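Local atomic coordinates of cellulosome anchoring protein cohesin region (PDB entry 4DH2), a protein that serves as a type I cohesin module of a cellulosome anchoring protein, binding the dockerin of a partner protein in Clostridium thermocellum. Residues L17-E22 with S139-F144; Q47-S52 with G102-D107. All coordinates share one frame; numbering follows the deposited sequence.

Contact 1. Residues L17-E22 with S139-F144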
ATOM      1  N   LEU A  17      -1.562 -14.972   1.809  1.00 19.73           N
ATOM      2  CA  LEU A  17      -2.374 -14.467   2.917  1.00 19.44           C
ATOM      3  C   LEU A  17      -3.681 -13.923   2.359  1.00 18.59           C
ATOM      4  O   LEU A  17      -3.906 -13.872   1.137  1.00 19.76           O
ATOM      5  CB  LEU A  17      -1.645 -13.388   3.727  1.00 18.98           C
ATOM      6  CG  LEU A  17      -1.166 -12.180   2.915  1.00 23.06           C
ATOM      7  CD1 LEU A  17      -2.235 -11.190   2.717  1.00 31.27           C
ATOM      8  CD2 LEU A  17       0.039 -11.554   3.630  1.00 30.58           C
ATOM      9  N   ASP A  18      -4.552 -13.539   3.278  1.00 18.10           N
ATOM     10  CA  ASP A  18      -5.829 -12.954   2.926  1.00 15.74           C
ATOM     11  C   ASP A  18      -5.866 -11.516   3.429  1.00 17.03           C
ATOM     12  O   ASP A  18      -5.410 -11.243   4.546  1.00 18.77           O
ATOM     13  CB  ASP A  18      -6.975 -13.724   3.586  1.00 24.45           C
ATOM     14  CG  ASP A  18      -7.124 -15.124   3.025  1.00 23.98           C
ATOM     15  OD1 ASP A  18      -7.789 -15.280   2.008  1.00 27.13           O
ATOM     16  OD2 ASP A  18      -6.575 -16.046   3.611  1.00 29.21           O
ATOM     17  N   VAL A  19      -6.412 -10.633   2.597  1.00 17.89           N
ATOM     18  CA  VAL A  19      -6.598  -9.240   2.955  1.00 18.93           C
ATOM     19  C   VAL A  19      -8.108  -8.960   2.939  1.00 19.83           C
ATOM     20  O   VAL A  19      -8.761  -9.194   1.920  1.00 23.69           O
ATOM     21  CB  VAL A  19      -5.888  -8.316   1.961  1.00 17.49           C
ATOM     22  CG1 VAL A  19      -6.070  -6.884   2.341  1.00 22.07           C
ATOM     23  CG2 VAL A  19      -4.415  -8.664   1.883  1.00 19.74           C
ATOM     24  N   LEU A  20      -8.643  -8.446   4.052  1.00 19.98           N
ATOM     25  CA  LEU A  20     -10.093  -8.228   4.186  1.00 20.86           C
ATOM     26  C   LEU A  20     -10.432  -6.803   4.573  1.00 24.07           C
ATOM     27  O   LEU A  20      -9.748  -6.202   5.397  1.00 24.39           O
ATOM     28  CB  LEU A  20     -10.648  -9.152   5.266  1.00 26.25           C
ATOM     29  CG  LEU A  20     -10.364 -10.649   5.150  1.00 34.12           C
ATOM     30  CD1 LEU A  20      -9.080 -11.007   5.856  1.00 28.09           C
ATOM     31  CD2 LEU A  20     -11.514 -11.457   5.730  1.00 44.77           C
ATOM     32  N   VAL A  21     -11.467  -6.256   3.945  1.00 25.36           N
ATOM     33  CA  VAL A  21     -12.059  -5.021   4.438  1.00 27.79           C
ATOM     34  C   VAL A  21     -13.172  -5.449   5.383  1.00 29.63           C
ATOM     35  O   VAL A  21     -14.093  -6.142   4.968  1.00 29.34           O
ATOM     36  CB  VAL A  21     -12.636  -4.194   3.302  1.00 35.88           C
ATOM     37  CG1 VAL A  21     -13.339  -2.936   3.865  1.00 37.68           C
ATOM     38  CG2 VAL A  21     -11.560  -3.807   2.319  1.00 30.40           C
ATOM     39  N   GLU A  22     -13.084  -5.067   6.649  1.00 26.00           N
ATOM     40  CA  GLU A  22     -14.087  -5.471   7.618  1.00 28.13           C
ATOM     41  C   GLU A  22     -15.312  -4.550   7.532  1.00 31.24           C
ATOM     42  O   GLU A  22     -15.219  -3.364   7.791  1.00 31.30           O
ATOM     43  CB  GLU A  22     -13.509  -5.463   9.022  1.00 33.93           C
ATOM     44  CG  GLU A  22     -12.360  -6.464   9.207  1.00 49.11           C
ATOM     45  CD  GLU A  22     -12.755  -7.906   8.876  1.00 55.34           C
ATOM     46  OE1 GLU A  22     -13.950  -8.265   9.014  1.00 51.61           O
ATOM     47  OE2 GLU A  22     -11.867  -8.686   8.467  1.00 54.78           O
ATOM     48  N   SER A 139      -1.721  -4.801  -5.510  1.00 19.43           N
ATOM     49  CA  SER A 139      -1.395  -5.383  -4.255  1.00 17.68           C
ATOM     50  C   SER A 139      -0.141  -6.197  -4.510  1.00 18.12           C
ATOM     51  O   SER A 139      -0.136  -7.099  -5.349  1.00 20.43           O
ATOM     52  CB  SER A 139      -2.527  -6.304  -3.817  1.00 23.24           C
ATOM     53  OG  SER A 139      -2.144  -7.138  -2.761  1.00 43.53           O
ATOM     54  N   ASN A 140       0.903  -5.888  -3.758  1.00 15.69           N
ATOM     55  CA  ASN A 140       2.187  -6.556  -3.892  1.00 15.40           C
ATOM     56  C   ASN A 140       2.757  -6.795  -2.492  1.00 17.72           C
ATOM     57  O   ASN A 140       2.837  -5.849  -1.701  1.00 15.05           O
ATOM     58  CB  ASN A 140       3.176  -5.674  -4.639  1.00 21.51           C
ATOM     59  CG  ASN A 140       2.922  -5.626  -6.115  1.00 37.37           C
ATOM     60  OD1 ASN A 140       2.819  -6.667  -6.781  1.00 52.49           O
ATOM     61  ND2 ASN A 140       2.845  -4.413  -6.657  1.00 38.94           N
ATOM     62  N   PHE A 141       3.122  -8.042  -2.188  1.00 13.68           N
ATOM     63  CA  PHE A 141       3.709  -8.391  -0.889  1.00 15.18           C
ATOM     64  C   PHE A 141       4.942  -9.243  -1.140  1.00 20.16           C
ATOM     65  O   PHE A 141       4.968 -10.032  -2.078  1.00 15.63           O
ATOM     66  CB  PHE A 141       2.766  -9.264  -0.059  1.00 12.22           C
ATOM     67  CG  PHE A 141       1.536  -8.576   0.460  1.00 13.90           C
ATOM     68  CD1 PHE A 141       1.320  -8.440   1.816  1.00 18.98           C
ATOM     69  CD2 PHE A 141       0.569  -8.119  -0.408  1.00 16.97           C
ATOM     70  CE1 PHE A 141       0.207  -7.828   2.292  1.00 18.22           C
ATOM     71  CE2 PHE A 141      -0.576  -7.526   0.078  1.00 17.42           C
ATOM     72  CZ  PHE A 141      -0.752  -7.368   1.412  1.00 14.74           C
ATOM     73  N   CYS A 142       5.942  -9.148  -0.278  1.00 16.92           N
ATOM     74  CA  CYS A 142       7.072 -10.057  -0.372  1.00 15.76           C
ATOM     75  C   CYS A 142       7.656 -10.384   0.996  1.00 12.91           C
ATOM     76  O   CYS A 142       7.380  -9.695   2.006  1.00 14.14           O
ATOM     77  CB  CYS A 142       8.160  -9.527  -1.295  1.00 13.60           C
ATOM     78  SG  CYS A 142       9.136  -8.102  -0.615  1.00 17.89           S
ATOM     79  N   ASP A 143       8.462 -11.451   1.022  1.00 16.08           N
ATOM     80  CA  ASP A 143       9.155 -11.843   2.232  1.00 18.54           C
ATOM     81  C   ASP A 143      10.558 -11.261   2.266  1.00 15.72           C
ATOM     82  O   ASP A 143      10.933 -10.478   1.388  1.00 15.41           O
ATOM     83  CB  ASP A 143       9.153 -13.359   2.461  1.00 17.54           C
ATOM     84  CG  ASP A 143      10.034 -14.129   1.532  1.00 20.19           C
ATOM     85  OD1 ASP A 143      10.848 -13.555   0.779  1.00 19.01           O
ATOM     86  OD2 ASP A 143       9.929 -15.390   1.616  1.00 19.87           O
ATOM     87  N   PHE A 144      11.293 -11.625   3.305  1.00 17.30           N
ATOM     88  CA  PHE A 144      12.643 -11.085   3.501  1.00 17.52           C
ATOM     89  C   PHE A 144      13.548 -11.349   2.303  1.00 19.28           C
ATOM     90  O   PHE A 144      14.385 -10.504   1.925  1.00 18.80           O
ATOM     91  CB  PHE A 144      13.287 -11.669   4.741  1.00 19.58           C
ATOM     92  CG  PHE A 144      14.659 -11.134   4.966  1.00 15.77           C
ATOM     93  CD1 PHE A 144      14.824  -9.918   5.577  1.00 16.52           C
ATOM     94  CD2 PHE A 144      15.769 -11.839   4.542  1.00 23.44           C
ATOM     95  CE1 PHE A 144      16.099  -9.409   5.788  1.00 18.50           C
ATOM     96  CE2 PHE A 144      17.028 -11.338   4.744  1.00 25.78           C
ATOM     97  CZ  PHE A 144      17.186 -10.119   5.366  1.00 21.01           C
TER
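The ring of F141 takes two aliphatic side chains of strand 15-27, L17 and V19, and apolar packing is all that joins L17-E22 to S139-F144. L17 comes in at about a right angle to F141: its CD1 lies over one ring face, while CD2 makes the nearer approach, 3.8 Å from CD1 of F141. With CG set between backbone N and carbonyl carbon (chi1 56°), the L17 isobutyl group is turned toward that face of the ring. V19 meets the far end of the phenyl group from the opposite direction, its CG2 3.9 Å from CZ of F141 and oblique to the ring. Within the strand of F141, S139 OG sits at the ring edge, in its plane.

Aromatic packing continues around this group: F141 also meets the rings of F49 and F38, the latter steeply inclined to it. Backbone pairing runs elsewhere, because the CA atoms of L17 and F141 are 9.4 Å apart and strand 149-161 stands between the two strands in sheet order, bonding to L17 and V19 through its backbone. All three contacting residues are buried and meet between the two layers, in the hydrophobic core of the cohesin domain, a jelly-roll beta sandwich.

Contact 2. Residues Q47-S52 with G102-D107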
ATOM      1  N   GLN A  47       8.087  -8.816   4.667  1.00 15.91           N
ATOM      2  CA  GLN A  47       9.075  -7.741   4.646  1.00 18.94           C
ATOM      3  C   GLN A  47       8.485  -6.427   4.166  1.00 17.68           C
ATOM      4  O   GLN A  47       8.770  -5.341   4.713  1.00 16.45           O
ATOM      5  CB  GLN A  47      10.219  -8.162   3.720  1.00 16.51           C
ATOM      6  CG  GLN A  47      11.156  -7.050   3.275  1.00 17.60           C
ATOM      7  CD  GLN A  47      12.060  -6.608   4.407  1.00 20.54           C
ATOM      8  OE1 GLN A  47      12.699  -7.431   5.053  1.00 21.18           O
ATOM      9  NE2 GLN A  47      12.078  -5.318   4.677  1.00 17.34           N
ATOM     10  N   SER A  48       7.651  -6.497   3.133  1.00 16.33           N
ATOM     11  CA  SER A  48       7.131  -5.279   2.554  1.00 14.09           C
ATOM     12  C   SER A  48       5.804  -5.547   1.844  1.00 13.41           C
ATOM     13  O   SER A  48       5.597  -6.637   1.291  1.00 15.34           O
ATOM     14  CB  SER A  48       8.111  -4.717   1.542  1.00 15.44           C
ATOM     15  OG  SER A  48       7.598  -3.551   0.900  1.00 18.36           O
ATOM     16  N   PHE A  49       4.942  -4.542   1.838  1.00 16.30           N
ATOM     17  CA  PHE A  49       3.746  -4.622   1.004  1.00 17.60           C
ATOM     18  C   PHE A  49       3.332  -3.269   0.540  1.00 16.89           C
ATOM     19  O   PHE A  49       3.649  -2.251   1.163  1.00 15.55           O
ATOM     20  CB  PHE A  49       2.588  -5.340   1.715  1.00 16.21           C
ATOM     21  CG  PHE A  49       1.947  -4.554   2.860  1.00 17.96           C
ATOM     22  CD1 PHE A  49       1.025  -3.549   2.620  1.00 18.40           C
ATOM     23  CD2 PHE A  49       2.263  -4.862   4.170  1.00 17.58           C
ATOM     24  CE1 PHE A  49       0.432  -2.885   3.670  1.00 19.11           C
ATOM     25  CE2 PHE A  49       1.690  -4.203   5.214  1.00 14.30           C
ATOM     26  CZ  PHE A  49       0.767  -3.202   4.970  1.00 16.56           C
ATOM     27  N   ASN A  50       2.619  -3.254  -0.582  1.00 14.60           N
ATOM     28  CA  ASN A  50       2.133  -2.030  -1.192  1.00 16.12           C
ATOM     29  C   ASN A  50       0.758  -2.425  -1.705  1.00 15.68           C
ATOM     30  O   ASN A  50       0.630  -3.399  -2.478  1.00 16.18           O
ATOM     31  CB  ASN A  50       3.143  -1.668  -2.276  1.00 15.04           C
ATOM     32  CG  ASN A  50       2.856  -0.381  -3.045  1.00 17.47           C
ATOM     33  OD1 ASN A  50       3.271  -0.303  -4.195  1.00 19.55           O
ATOM     34  ND2 ASN A  50       2.211   0.623  -2.442  1.00 17.21           N
ATOM     35  N   LEU A  51      -0.263  -1.702  -1.238  1.00 17.83           N
ATOM     36  CA  LEU A  51      -1.663  -2.085  -1.455  1.00 20.84           C
ATOM     37  C   LEU A  51      -2.464  -0.799  -1.697  1.00 17.93           C
ATOM     38  O   LEU A  51      -2.202   0.203  -1.016  1.00 19.17           O
ATOM     39  CB  LEU A  51      -2.155  -2.794  -0.177  1.00 25.16           C
ATOM     40  CG  LEU A  51      -3.601  -3.233  -0.028  1.00 33.23           C
ATOM     41  CD1 LEU A  51      -3.954  -4.110  -1.168  1.00 42.11           C
ATOM     42  CD2 LEU A  51      -3.697  -4.000   1.259  1.00 42.52           C
ATOM     43  N   SER A  52      -3.406  -0.823  -2.647  1.00 20.12           N
ATOM     44  CA  SER A  52      -4.334   0.306  -2.898  1.00 21.32           C
ATOM     45  C   SER A  52      -5.769  -0.121  -2.637  1.00 14.76           C
ATOM     46  O   SER A  52      -6.175  -1.266  -2.994  1.00 17.30           O
ATOM     47  CB  SER A  52      -4.287   0.738  -4.384  1.00 23.39           C
ATOM     48  OG  SER A  52      -3.049   1.335  -4.693  1.00 41.91           O
ATOM     49  N   GLY A 102      11.613  -6.910  12.071  1.00 22.29           N
ATOM     50  CA  GLY A 102      10.334  -6.240  12.128  1.00 20.84           C
ATOM     51  C   GLY A 102       9.408  -6.720  11.018  1.00 17.51           C
ATOM     52  O   GLY A 102       8.650  -5.922  10.449  1.00 22.91           O
ATOM     53  N   LEU A 103       9.486  -8.013  10.701  1.00 20.81           N
ATOM     54  CA  LEU A 103       8.584  -8.591   9.699  1.00 17.04           C
ATOM     55  C   LEU A 103       7.211  -8.739  10.282  1.00 24.17           C
ATOM     56  O   LEU A 103       7.053  -8.949  11.493  1.00 21.79           O
ATOM     57  CB  LEU A 103       9.082  -9.976   9.263  1.00 20.16           C
ATOM     58  CG  LEU A 103      10.537 -10.045   8.786  1.00 19.45           C
ATOM     59  CD1 LEU A 103      10.984 -11.490   8.568  1.00 22.28           C
ATOM     60  CD2 LEU A 103      10.761  -9.187   7.521  1.00 20.84           C
ATOM     61  N   ILE A 104       6.189  -8.664   9.437  1.00 20.18           N
ATOM     62  CA  ILE A 104       4.843  -8.891   9.936  1.00 17.30           C
ATOM     63  C   ILE A 104       4.539 -10.386   9.879  1.00 22.52           C
ATOM     64  O   ILE A 104       4.544 -10.975   8.797  1.00 22.35           O
ATOM     65  CB  ILE A 104       3.794  -8.108   9.143  1.00 20.05           C
ATOM     66  CG1 ILE A 104       4.060  -6.609   9.273  1.00 18.19           C
ATOM     67  CG2 ILE A 104       2.381  -8.427   9.639  1.00 22.61           C
ATOM     68  CD1 ILE A 104       3.195  -5.776   8.371  1.00 19.11           C
ATOM     69  N   LYS A 105       4.312 -10.988  11.055  1.00 22.63           N
ATOM     70  CA  LYS A 105       4.148 -12.445  11.181  1.00 22.03           C
ATOM     71  C   LYS A 105       2.835 -12.839  11.831  1.00 28.78           C
ATOM     72  O   LYS A 105       2.567 -14.029  12.024  1.00 32.27           O
ATOM     73  CB  LYS A 105       5.280 -13.037  12.029  1.00 25.96           C
ATOM     74  CG  LYS A 105       6.652 -12.853  11.421  1.00 25.98           C
ATOM     75  CD  LYS A 105       7.735 -13.394  12.360  1.00 30.63           C
ATOM     76  CE  LYS A 105       9.063 -13.460  11.661  1.00 30.75           C
ATOM     77  NZ  LYS A 105      10.180 -13.886  12.589  1.00 38.20           N
ATOM     78  N   THR A 106       2.026 -11.836  12.162  1.00 20.43           N
ATOM     79  CA  THR A 106       0.822 -12.007  12.963  1.00 27.54           C
ATOM     80  C   THR A 106      -0.445 -11.535  12.245  1.00 27.45           C
ATOM     81  O   THR A 106      -0.421 -10.510  11.576  1.00 24.69           O
ATOM     82  CB  THR A 106       0.971 -11.174  14.234  1.00 29.38           C
ATOM     83  OG1 THR A 106       2.135 -11.619  14.936  1.00 34.18           O
ATOM     84  CG2 THR A 106      -0.259 -11.325  15.128  1.00 36.93           C
ATOM     85  N   ASP A 107      -1.551 -12.269  12.407  1.00 20.57           N
ATOM     86  CA  ASP A 107      -2.832 -11.884  11.824  1.00 22.71           C
ATOM     87  C   ASP A 107      -3.448 -10.738  12.612  1.00 26.33           C
ATOM     88  O   ASP A 107      -3.256 -10.631  13.819  1.00 26.55           O
ATOM     89  CB  ASP A 107      -3.822 -13.038  11.867  1.00 23.66           C
ATOM     90  CG  ASP A 107      -3.461 -14.158  10.949  1.00 30.47           C
ATOM     91  OD1 ASP A 107      -2.365 -14.093  10.367  1.00 29.50           O
ATOM     92  OD2 ASP A 107      -4.272 -15.110  10.815  1.00 30.58           O
TER
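L103 lays its CD2 methyl against Q47, 3.6 Å from Q47 CA and equally close to the amide oxygen OE1. The two side chains run at a slant to each other, and CB of Q47 also reaches this methyl, at 4.0 Å, although it leaves the backbone pointing away from the loop. With CG anti to the backbone N (chi1 164°) and a bend at chi2 (73°), the Q47 chain folds back enough to bring OE1 over the leucine methyl. The amide's polar grip lies outside this pair: NE2 bonds D94 OD1 and D95 O, and OE1 receives a weak hydrogen bond from R26 of the dockerin chain. Q47 and S48 both face C142, forming a classic beta bulge between strands 48-54 and 129-142 of the cohesin sandwich, on the side that dockerin packs against.

F49 points the other way, into the sandwich. I104 approaches its ring at the edge and in its plane, CD1 lying 3.8 Å from CE2 of F49, with the two side chains at about a right angle. The extended I104 chain (chi2 172°) carries that methyl inward from the loop between strands 88-94 and 108-117. I104 also packs on F93 and I71, and F49 meets F38 edge-to-face.

Overall arrangement
Contacts 1 and 2 lie on the same side of the domain's centre, their own centres about 7 Å apart, and share the pairing of strands 129-142 and 48-54: N140 N to N50 O at 2.8 Å is a probable hydrogen bond. They join inside the core, where CD1 of F141 packs 3.4 Å from CB of F49. Contact 1 is wholly apolar and joins strands 15-27 and 129-142 across the sandwich interior. Contact 2 ties a strand to a loop by van der Waals packing, but the Q47 amide bonds elsewhere, to D94, D95 and, weakly, the dockerin chain. Partly exposed L103 brings contact 2 nearer the surface, whereas every touching residue of contact 1 is buried.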